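Local coordinates for protein putative retaining b-glycosidase (Saccharophagus degradans, PDB 5A95) that probably hydrolyses mixed-linkage beta-glucans as a family 5 retaining glycoside hydrolase, with its quaternary structure dictating its specificity, at residues Phe187-Thr192 with Phe230-Asp235; Asp140-Gly145 with Pro155-Thr160; Ser237-Ala242 with Trp278-Asp283. The protein carries 1 engineered substitution. All blocks are in the same frame, centred on the assembly; numbering follows the deposited sequence.

Contact 1: residues Phe187-Thr192 with Phe230-Asp235; sequences FNEPTT and FNWAYD. With BGC (beta-D-glucopyranose), chain D.
Thr191 lies over one face of the Trp232 indole with both of its branches. Its CG2 stands 3.7 Å from the centroid of the five-membered ring, a CH-pi contact, while OG1 rests above the six-membered ring and is bonded elsewhere, to the backbone N of Met193. With OG1 anti to the backbone N (chi1 178°), the hydroxyl and the methyl share the ring face between them. At the indole edge, near the ring plane, Glu189 OE1 meets Trp232 CD1 at 3.4 Å, and NE1 donates to Gln153 OE1. Asn231, Trp232 and Ala233 follow left-handed helical angles, and from this turn Trp232 N donates across the contact to Pro190 O at 2.9 Å in a bent bond (133°). Pro190 CB meanwhile meets the edge of the Phe230 ring. An alanine in place of Trp232 would probably leave Thr191 without its aromatic platform and one side of the Glu189 carboxylate without support. Glu189, extended beyond CG, accepts a 2.6 Å hydrogen bond at OE1 from O1 of the chain D glucose, while OE2 is hydrogen-bonded to His254 ND1. Asn188 ND2 points almost straight (170°) at O2 of the same sugar, 3.3 Å away, its OD1 being held by Arg103. The Asn-Glu-Pro sequence and the position of OE1 at the anomeric oxygen are consistent with Glu189 being the general acid/base, as in other family 5 enzymes.

Contact 2: residues Asp140-Gly145 with Pro155-Thr160; sequences DWHSIG and PMYDTT. With BGC (beta-D-glucopyranose), chain D; BGC (beta-D-glucopyranose), chain B.
Among the polar contacts, Ser143 OG donates to Tyr157 O at 2.8 Å, from a position tilted 20° out of the carbonyl plane. The carbonyl of His142, buried and without a hydrogen-bond partner, faces the edge of the Tyr157 ring, 3.3 Å from CD1. Thr159 OG1 lies at the edge of the Trp141 indole near CZ2 and is bonded to Glu163. Apolar packing clasps the tyrosine ring: Ile144 CD1 sits over one face, 3.8 Å from the centroid, and Met156 CG covers the opposite one. All this happens at the end of strand 136-144 of the (beta/alpha)8 barrel, where His142, the centre of an inverse gamma turn, lies in the glycan pocket. There the imidazole is gripped at two points. ND1 donates to the syn lone pair of Asp140 OD2 (2.6 Å), and NE2 reaches O3 of the chain D glucose at 3.0 Å, nearly straight at 170°. His142 and Tyr157 run side by side, pointing the same way, and Tyr157 OH shares a 2.7 Å hydrogen bond with O6 of the chain B glucose. Tyr36 of the second subunit packs on Tyr157, and Trp32 of that subunit on Met156.

Contact 3: residues Ser237-Ala242 with Trp278-Asp283; sequences SPIKKA and WGFAAD
On the outer layer of the barrel, Phe280, at the C-terminal end of the helix 267-279 region, projects against residues 237-240 of the loop that leads from helix 230-233 to strand 250-252. Its ring is the centre of the contact. Lys240 runs extended beyond CG across one face, with CE over the middle of the ring, 3.6 Å from the centroid. NZ continues in the same direction to 4.6 Å, still only 12° off the ring normal, so the ammonium makes a cation-pi interaction in addition to the CH-pi contact of the methylene. Phe280 CG occupies the crowded position between its backbone N and carbonyl carbon (chi1 75°), a rotation that directs the ring at the loop. The ring's other face is partly covered, toward the rim, by CB of its own neighbour Ala281.

Both partners have helical backbone angles without a full set of helix bonds: residues 278-283 are joined by bonds from residue i+3 to residue i, and residues 237-240 also have helical backbone angles. Ala281 also packs on Val287 of barrel strand 287-289. From the loop side, Ile239 CG1 touches the ring edge at Phe280 CZ, 4.0 Å away, and its CD1 goes on to Ala281 CB at 3.9 Å. The backbone itself closes in at Ser237, whose CA is 3.6 Å from Phe280 CZ, while Ser237 OG is bonded to Asp235.

How the contacts relate
From the N terminus, contact 2 comes first: the end of strand 136-144 meets the approach to helix 161-174, closing a short loop. Contact 1 then spans the larger excursion from the end of strand 181-185 through helix 202-219 and strand 224-227. Contact 3 follows, joining the loop after helix 230-233 to the end of helix 267-279. The three loops lie in series, none crossing or enclosing another. Contacts 1 and 2 touch directly, by probable backbone hydrogen bonds from Thr191 to Gly145 and from Asn188 to Trp141, and share the chain D glucose. Contact 3 reaches contact 1 through Tyr234 against Trp278, but remains about 14 Å (nearest atoms) from contact 2.

Contact 1: residues Phe187-Thr192 with Phe230-Asp235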
loop_
_atom_site.group_PDB
_atom_site.type_symbol
_atom_site.label_atom_id
_atom_site.label_comp_id
_atom_site.label_asym_id
_atom_site.label_seq_id
_atom_site.Cartn_x
_atom_site.Cartn_y
_atom_site.Cartn_z
ATOM N N PHE A 187 -7.727 15.362 -7.062
ATOM C CA PHE A 187 -7.031 14.448 -7.975
ATOM C C PHE A 187 -7.259 14.960 -9.391
ATOM O O PHE A 187 -8.338 14.782 -9.958
ATOM C CB PHE A 187 -7.536 13.018 -7.823
ATOM C CG PHE A 187 -6.697 12.017 -8.575
ATOM C CD1 PHE A 187 -6.894 11.806 -9.925
ATOM C CD2 PHE A 187 -5.735 11.268 -7.923
ATOM C CE1 PHE A 187 -6.108 10.880 -10.615
ATOM C CE2 PHE A 187 -4.959 10.366 -8.596
ATOM C CZ PHE A 187 -5.140 10.173 -9.940
ATOM N N ASN A 188 -6.225 15.577 -9.970
ATOM C CA ASN A 188 -6.305 16.281 -11.253
ATOM C C ASN A 188 -7.169 15.586 -12.319
ATOM O O ASN A 188 -8.199 16.101 -12.761
ATOM C CB ASN A 188 -4.883 16.509 -11.724
ATOM C CG ASN A 188 -4.757 16.962 -13.161
ATOM O OD1 ASN A 188 -5.341 17.937 -13.599
ATOM N ND2 ASN A 188 -3.917 16.241 -13.907
ATOM N N GLU A 189 -6.721 14.424 -12.802
ATOM C CA GLU A 189 -7.348 13.789 -13.967
ATOM C C GLU A 189 -7.589 12.307 -13.773
ATOM O O GLU A 189 -6.725 11.465 -14.126
ATOM C CB GLU A 189 -6.565 14.065 -15.258
ATOM C CG GLU A 189 -6.860 15.453 -15.805
ATOM C CD GLU A 189 -6.153 15.796 -17.085
ATOM O OE1 GLU A 189 -5.136 15.163 -17.384
ATOM O OE2 GLU A 189 -6.602 16.748 -17.753
ATOM N N PRO A 190 -8.790 11.965 -13.285
ATOM C CA PRO A 190 -9.175 10.565 -13.245
ATOM C C PRO A 190 -9.280 9.999 -14.662
ATOM O O PRO A 190 -9.931 10.583 -15.525
ATOM C CB PRO A 190 -10.536 10.605 -12.568
ATOM C CG PRO A 190 -10.503 11.879 -11.767
ATOM C CD PRO A 190 -9.824 12.826 -12.700
ATOM N N THR A 191 -8.653 8.831 -14.859
ATOM C CA THR A 191 -8.751 8.095 -16.103
ATOM C C THR A 191 -8.299 6.667 -15.887
ATOM O O THR A 191 -7.381 6.420 -15.089
ATOM C CB THR A 191 -7.947 8.717 -17.271
ATOM O OG1 THR A 191 -8.105 7.872 -18.417
ATOM C CG2 THR A 191 -6.461 8.854 -16.945
ATOM N N THR A 192 -8.919 5.725 -16.594
ATOM C CA THR A 192 -8.400 4.371 -16.617
ATOM C C THR A 192 -7.738 4.012 -17.939
ATOM O O THR A 192 -7.350 2.866 -18.133
ATOM C CB THR A 192 -9.486 3.339 -16.340
ATOM O OG1 THR A 192 -10.455 3.426 -17.389
ATOM C CG2 THR A 192 -10.073 3.539 -14.964
ATOM N N PHE A 230 -14.420 11.092 -14.825
ATOM C CA PHE A 230 -13.585 10.266 -15.700
ATOM C C PHE A 230 -13.318 10.928 -17.043
ATOM O O PHE A 230 -13.679 12.089 -17.302
ATOM C CB PHE A 230 -14.218 8.869 -15.870
ATOM C CG PHE A 230 -14.469 8.126 -14.568
ATOM C CD1 PHE A 230 -13.583 8.193 -13.517
ATOM C CD2 PHE A 230 -15.580 7.317 -14.435
ATOM C CE1 PHE A 230 -13.794 7.482 -12.342
ATOM C CE2 PHE A 230 -15.793 6.611 -13.274
ATOM C CZ PHE A 230 -14.916 6.701 -12.245
ATOM N N ASN A 231 -12.591 10.192 -17.898
ATOM C CA ASN A 231 -12.137 10.699 -19.185
ATOM C C ASN A 231 -11.288 11.954 -19.008
ATOM O O ASN A 231 -11.442 12.934 -19.726
ATOM C CB ASN A 231 -13.326 10.960 -20.134
ATOM C CG ASN A 231 -12.895 11.201 -21.573
ATOM O OD1 ASN A 231 -11.760 10.925 -21.959
ATOM N ND2 ASN A 231 -13.776 11.810 -22.352
ATOM N N TRP A 232 -10.334 11.871 -18.091
ATOM C CA TRP A 232 -9.419 12.962 -17.787
ATOM C C TRP A 232 -10.172 14.220 -17.326
ATOM O O TRP A 232 -10.008 15.319 -17.880
ATOM C CB TRP A 232 -8.494 13.287 -18.959
ATOM C CG TRP A 232 -7.469 12.237 -19.317
ATOM C CD1 TRP A 232 -6.150 12.277 -18.966
ATOM C CD2 TRP A 232 -7.641 11.073 -20.118
ATOM N NE1 TRP A 232 -5.479 11.200 -19.504
ATOM C CE2 TRP A 232 -6.362 10.452 -20.228
ATOM C CE3 TRP A 232 -8.718 10.516 -20.795
ATOM C CZ2 TRP A 232 -6.161 9.266 -20.929
ATOM C CZ3 TRP A 232 -8.510 9.330 -21.488
ATOM C CH2 TRP A 232 -7.247 8.722 -21.556
ATOM N N ALA A 233 -11.002 14.052 -16.296
ATOM C CA ALA A 233 -11.759 15.154 -15.708
ATOM C C ALA A 233 -12.636 15.827 -16.748
ATOM O O ALA A 233 -12.760 17.032 -16.777
ATOM C CB ALA A 233 -10.825 16.180 -15.034
ATOM N N TYR A 234 -13.324 15.040 -17.545
ATOM C CA TYR A 234 -14.209 15.564 -18.563
ATOM C C TYR A 234 -15.679 15.231 -18.348
ATOM O O TYR A 234 -16.543 16.054 -18.636
ATOM C CB TYR A 234 -13.727 15.167 -19.975
ATOM C CG TYR A 234 -14.489 15.889 -21.035
ATOM C CD1 TYR A 234 -14.288 17.248 -21.272
ATOM C CD2 TYR A 234 -15.436 15.230 -21.794
ATOM C CE1 TYR A 234 -15.041 17.917 -22.201
ATOM C CE2 TYR A 234 -16.179 15.906 -22.764
ATOM C CZ TYR A 234 -15.974 17.271 -22.944
ATOM O OH TYR A 234 -16.728 17.992 -23.863
ATOM N N ASP A 235 -15.984 14.054 -17.822
ATOM C CA ASP A 235 -17.376 13.599 -17.726
ATOM C C ASP A 235 -17.924 13.741 -16.305
ATOM O O ASP A 235 -17.612 12.932 -15.422
ATOM C CB ASP A 235 -17.496 12.142 -18.210
ATOM C CG ASP A 235 -18.943 11.646 -18.232
ATOM O OD1 ASP A 235 -19.867 12.468 -18.078
ATOM O OD2 ASP A 235 -19.132 10.429 -18.437
HETATM C C2 BGC D . -2.291 17.000 -18.210
HETATM C C3 BGC D . -1.133 17.995 -18.266
HETATM C C4 BGC D . -0.555 18.021 -19.686
HETATM C C5 BGC D . -1.658 18.314 -20.685
HETATM C C6 BGC D . -1.153 18.380 -22.106
HETATM C C1 BGC D . -3.254 17.096 -19.390
HETATM O O1 BGC D . -3.992 15.917 -19.591
HETATM O O2 BGC D . -2.998 17.137 -16.923
HETATM O O3 BGC D . -0.178 17.618 -17.225
HETATM O O4 BGC D . 0.513 18.954 -19.906
HETATM O O5 BGC D . -2.568 17.222 -20.612
HETATM O O6 BGC D . -2.326 18.459 -22.918
#

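Contact 2: residues Asp140-Gly145 with Pro155-Thr160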
loop_
_atom_site.group_PDB
_atom_site.type_symbol
_atom_site.label_atom_id
_atom_site.label_comp_id
_atom_site.label_asym_id
_atom_site.label_seq_id
_atom_site.Cartn_x
_atom_site.Cartn_y
_atom_site.Cartn_z
ATOM N N ASP A 140 -3.586 21.743 -6.553
ATOM C CA ASP A 140 -3.979 20.607 -7.387
ATOM C C ASP A 140 -3.008 19.456 -7.147
ATOM O O ASP A 140 -1.808 19.577 -7.369
ATOM C CB ASP A 140 -3.974 21.096 -8.844
ATOM C CG ASP A 140 -3.733 20.021 -9.872
ATOM O OD1 ASP A 140 -4.131 18.867 -9.704
ATOM O OD2 ASP A 140 -3.096 20.363 -10.904
ATOM N N TRP A 141 -3.530 18.346 -6.626
ATOM C CA TRP A 141 -2.728 17.136 -6.522
ATOM C C TRP A 141 -2.715 16.497 -7.919
ATOM O O TRP A 141 -3.696 15.891 -8.387
ATOM C CB TRP A 141 -3.330 16.231 -5.459
ATOM C CG TRP A 141 -2.568 14.947 -5.179
ATOM C CD1 TRP A 141 -3.075 13.675 -5.266
ATOM C CD2 TRP A 141 -1.217 14.809 -4.719
ATOM N NE1 TRP A 141 -2.128 12.761 -4.895
ATOM C CE2 TRP A 141 -0.982 13.430 -4.552
ATOM C CE3 TRP A 141 -0.178 15.705 -4.419
ATOM C CZ2 TRP A 141 0.237 12.930 -4.077
ATOM C CZ3 TRP A 141 1.039 15.194 -3.950
ATOM C CH2 TRP A 141 1.243 13.831 -3.806
ATOM N N HIS A 142 -1.614 16.728 -8.603
ATOM C CA HIS A 142 -1.592 16.616 -10.056
ATOM C C HIS A 142 -1.137 15.225 -10.495
ATOM O O HIS A 142 0.003 15.005 -10.914
ATOM C CB HIS A 142 -0.743 17.714 -10.665
ATOM C CG HIS A 142 -0.979 17.911 -12.113
ATOM N ND1 HIS A 142 -1.969 18.723 -12.597
ATOM C CD2 HIS A 142 -0.370 17.373 -13.194
ATOM C CE1 HIS A 142 -1.938 18.703 -13.913
ATOM N NE2 HIS A 142 -0.977 17.892 -14.302
ATOM N N SER A 143 -2.072 14.296 -10.420
ATOM C CA SER A 143 -1.901 12.964 -10.921
ATOM C C SER A 143 -2.898 12.722 -12.059
ATOM O O SER A 143 -3.858 13.471 -12.260
ATOM C CB SER A 143 -2.060 11.953 -9.784
ATOM O OG SER A 143 -1.871 10.619 -10.242
ATOM N N ILE A 144 -2.627 11.680 -12.838
ATOM C CA ILE A 144 -3.410 11.281 -14.003
ATOM C C ILE A 144 -3.480 9.769 -13.953
ATOM O O ILE A 144 -2.431 9.101 -14.065
ATOM C CB ILE A 144 -2.765 11.724 -15.337
ATOM C CG1 ILE A 144 -2.506 13.228 -15.360
ATOM C CG2 ILE A 144 -3.676 11.299 -16.488
ATOM C CD1 ILE A 144 -1.941 13.746 -16.658
ATOM N N GLY A 145 -4.673 9.216 -13.749
ATOM C CA GLY A 145 -4.838 7.793 -13.657
ATOM C C GLY A 145 -5.961 7.410 -12.720
ATOM O O GLY A 145 -6.913 8.196 -12.530
ATOM N N PRO A 155 4.953 7.652 -14.721
ATOM C CA PRO A 155 5.529 7.685 -13.356
ATOM C C PRO A 155 5.612 9.046 -12.664
ATOM O O PRO A 155 5.609 9.117 -11.437
ATOM C CB PRO A 155 6.906 7.029 -13.534
ATOM C CG PRO A 155 6.788 6.207 -14.779
ATOM C CD PRO A 155 5.802 6.900 -15.667
ATOM N N MET A 156 5.609 10.142 -13.415
ATOM C CA MET A 156 5.642 11.441 -12.754
ATOM C C MET A 156 4.374 11.690 -11.912
ATOM O O MET A 156 4.387 12.515 -10.977
ATOM C CB MET A 156 5.872 12.585 -13.738
ATOM C CG MET A 156 4.730 12.845 -14.717
ATOM S SD MET A 156 5.058 14.284 -15.776
ATOM C CE MET A 156 6.207 13.582 -16.926
ATOM N N TYR A 157 3.309 10.960 -12.242
ATOM C CA TYR A 157 2.049 11.053 -11.583
ATOM C C TYR A 157 1.826 9.985 -10.516
ATOM O O TYR A 157 0.783 9.950 -9.855
ATOM C CB TYR A 157 0.934 10.937 -12.625
ATOM C CG TYR A 157 1.092 11.932 -13.750
ATOM C CD1 TYR A 157 1.194 13.298 -13.507
ATOM C CD2 TYR A 157 1.138 11.504 -15.053
ATOM C CE1 TYR A 157 1.387 14.193 -14.565
ATOM C CE2 TYR A 157 1.305 12.384 -16.114
ATOM C CZ TYR A 157 1.440 13.736 -15.870
ATOM O OH TYR A 157 1.631 14.621 -16.911
ATOM N N ASP A 158 2.778 9.079 -10.344
ATOM C CA ASP A 158 2.587 7.911 -9.490
ATOM C C ASP A 158 2.380 8.308 -8.037
ATOM O O ASP A 158 3.104 9.131 -7.499
ATOM C CB ASP A 158 3.816 6.991 -9.583
ATOM C CG ASP A 158 3.609 5.662 -8.891
ATOM O OD1 ASP A 158 2.612 5.019 -9.180
ATOM O OD2 ASP A 158 4.433 5.224 -8.098
ATOM N N THR A 159 1.375 7.686 -7.419
ATOM C CA THR A 159 1.051 7.947 -6.047
ATOM C C THR A 159 0.339 6.737 -5.466
ATOM O O THR A 159 0.183 5.702 -6.133
ATOM C CB THR A 159 0.258 9.285 -5.882
ATOM O OG1 THR A 159 0.098 9.602 -4.485
ATOM C CG2 THR A 159 -1.111 9.265 -6.564
ATOM N N THR A 160 -0.050 6.845 -4.212
ATOM C CA THR A 160 -0.828 5.818 -3.530
ATOM C C THR A 160 -1.971 6.514 -2.808
ATOM O O THR A 160 -1.958 7.732 -2.602
ATOM C CB THR A 160 0.005 5.065 -2.480
ATOM O OG1 THR A 160 0.450 5.991 -1.475
ATOM C CG2 THR A 160 1.183 4.348 -3.099
HETATM C C2 BGC D . -2.291 17.000 -18.210
HETATM C C3 BGC D . -1.133 17.995 -18.266
HETATM C C4 BGC D . -0.555 18.021 -19.686
HETATM C C5 BGC D . -1.658 18.314 -20.685
HETATM C C6 BGC D . -1.153 18.380 -22.106
HETATM C C1 BGC D . -3.254 17.096 -19.390
HETATM O O1 BGC D . -3.992 15.917 -19.591
HETATM O O2 BGC D . -2.998 17.137 -16.923
HETATM O O3 BGC D . -0.178 17.618 -17.225
HETATM O O4 BGC D . 0.513 18.954 -19.906
HETATM O O5 BGC D . -2.568 17.222 -20.612
HETATM O O6 BGC D . -2.326 18.459 -22.918
HETATM C C2 BGC B . 2.752 19.141 -20.747
HETATM C C3 BGC B . 4.100 18.448 -20.669
HETATM C C4 BGC B . 4.540 18.271 -19.233
HETATM C C5 BGC B . 3.442 17.601 -18.407
HETATM C C6 BGC B . 3.717 17.601 -16.926
HETATM C C1 BGC B . 1.779 18.319 -19.919
HETATM O O2 BGC B . 2.374 19.189 -22.121
HETATM O O3 BGC B . 5.067 19.261 -21.348
HETATM O O4 BGC B . 5.699 17.444 -19.204
HETATM O O5 BGC B . 2.223 18.301 -18.575
HETATM O O6 BGC B . 2.631 16.985 -16.239
#

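Contact 3: residues Ser237-Ala242 with Trp278-Asp283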
loop_
_atom_site.group_PDB
_atom_site.type_symbol
_atom_site.label_atom_id
_atom_site.label_comp_id
_atom_site.label_asym_id
_atom_site.label_seq_id
_atom_site.Cartn_x
_atom_site.Cartn_y
_atom_site.Cartn_z
ATOM N N SER A 237 -21.285 13.777 -15.911
ATOM C CA SER A 237 -22.664 13.303 -15.967
ATOM C C SER A 237 -23.097 12.353 -14.841
ATOM O O SER A 237 -24.250 12.412 -14.445
ATOM C CB SER A 237 -23.012 12.744 -17.346
ATOM O OG SER A 237 -22.290 11.584 -17.654
ATOM N N PRO A 238 -22.192 11.505 -14.289
ATOM C CA PRO A 238 -22.670 10.647 -13.184
ATOM C C PRO A 238 -23.225 11.384 -11.958
ATOM O O PRO A 238 -23.914 10.777 -11.155
ATOM C CB PRO A 238 -21.441 9.829 -12.808
ATOM C CG PRO A 238 -20.659 9.752 -14.097
ATOM C CD PRO A 238 -20.815 11.143 -14.678
ATOM N N ILE A 239 -22.894 12.660 -11.785
ATOM C CA ILE A 239 -23.347 13.398 -10.603
ATOM C C ILE A 239 -24.834 13.723 -10.622
ATOM O O ILE A 239 -25.357 14.153 -9.607
ATOM C CB ILE A 239 -22.539 14.680 -10.358
ATOM C CG1 ILE A 239 -22.928 15.804 -11.326
ATOM C CG2 ILE A 239 -21.038 14.392 -10.364
ATOM C CD1 ILE A 239 -22.202 17.095 -11.057
ATOM N N LYS A 240 -25.525 13.533 -11.739
ATOM C CA LYS A 240 -26.956 13.854 -11.752
ATOM C C LYS A 240 -27.677 13.007 -10.719
ATOM O O LYS A 240 -28.451 13.526 -9.883
ATOM C CB LYS A 240 -27.574 13.657 -13.141
ATOM C CG LYS A 240 -27.010 14.654 -14.135
ATOM C CD LYS A 240 -27.604 14.436 -15.492
ATOM C CE LYS A 240 -27.011 15.366 -16.524
ATOM N NZ LYS A 240 -27.484 15.035 -17.888
ATOM N N LYS A 241 -27.442 11.700 -10.746
ATOM C CA LYS A 241 -28.087 10.842 -9.761
ATOM C C LYS A 241 -27.192 10.341 -8.654
ATOM O O LYS A 241 -27.697 9.839 -7.643
ATOM C CB LYS A 241 -28.805 9.680 -10.419
ATOM C CG LYS A 241 -29.985 10.125 -11.278
ATOM C CD LYS A 241 -31.067 10.865 -10.482
ATOM C CE LYS A 241 -32.344 11.046 -11.292
ATOM N NZ LYS A 241 -32.351 12.379 -11.956
ATOM N N ALA A 242 -25.884 10.516 -8.814
ATOM C CA ALA A 242 -24.948 10.093 -7.764
ATOM C C ALA A 242 -23.920 11.165 -7.458
ATOM O O ALA A 242 -22.705 10.947 -7.535
ATOM C CB ALA A 242 -24.286 8.780 -8.127
ATOM N N TRP A 278 -20.393 18.078 -19.180
ATOM C CA TRP A 278 -19.927 18.791 -17.976
ATOM C C TRP A 278 -20.651 20.087 -17.659
ATOM O O TRP A 278 -20.793 20.419 -16.496
ATOM C CB TRP A 278 -18.407 19.008 -18.018
ATOM C CG TRP A 278 -17.945 19.836 -19.194
ATOM C CD1 TRP A 278 -17.656 19.402 -20.472
ATOM C CD2 TRP A 278 -17.766 21.260 -19.221
ATOM N NE1 TRP A 278 -17.299 20.467 -21.263
ATOM C CE2 TRP A 278 -17.371 21.619 -20.530
ATOM C CE3 TRP A 278 -17.897 22.268 -18.263
ATOM C CZ2 TRP A 278 -17.080 22.937 -20.879
ATOM C CZ3 TRP A 278 -17.601 23.564 -18.607
ATOM C CH2 TRP A 278 -17.230 23.889 -19.904
ATOM N N GLY A 279 -21.019 20.858 -18.672
ATOM C CA GLY A 279 -21.544 22.178 -18.412
ATOM C C GLY A 279 -22.853 22.202 -17.636
ATOM O O GLY A 279 -23.087 23.145 -16.888
ATOM N N PHE A 280 -23.666 21.165 -17.765
ATOM C CA PHE A 280 -24.908 21.073 -17.036
ATOM C C PHE A 280 -24.638 21.193 -15.539
ATOM O O PHE A 280 -25.499 21.650 -14.777
ATOM C CB PHE A 280 -25.639 19.738 -17.316
ATOM C CG PHE A 280 -24.993 18.598 -16.600
ATOM C CD1 PHE A 280 -23.888 17.940 -17.155
ATOM C CD2 PHE A 280 -25.382 18.283 -15.291
ATOM C CE1 PHE A 280 -23.198 16.995 -16.424
ATOM C CE2 PHE A 280 -24.678 17.378 -14.559
ATOM C CZ PHE A 280 -23.596 16.722 -15.118
ATOM N N ALA A 281 -23.464 20.763 -15.092
ATOM C CA ALA A 281 -23.179 20.760 -13.651
ATOM C C ALA A 281 -23.280 22.153 -13.059
ATOM O O ALA A 281 -23.675 22.305 -11.896
ATOM C CB ALA A 281 -21.818 20.144 -13.383
ATOM N N ALA A 282 -22.938 23.163 -13.853
ATOM C CA ALA A 282 -22.917 24.549 -13.384
ATOM C C ALA A 282 -24.311 25.106 -13.094
ATOM O O ALA A 282 -24.429 26.177 -12.499
ATOM C CB ALA A 282 -22.195 25.415 -14.401
ATOM N N ASP A 283 -25.356 24.388 -13.502
ATOM C CA ASP A 283 -26.726 24.773 -13.157
ATOM C C ASP A 283 -26.998 24.515 -11.675
ATOM O O ASP A 283 -27.888 25.114 -11.100
ATOM C CB ASP A 283 -27.739 23.949 -13.970
ATOM C CG ASP A 283 -27.637 24.163 -15.470
ATOM O OD1 ASP A 283 -27.077 25.171 -15.896
ATOM O OD2 ASP A 283 -28.137 23.287 -16.229
#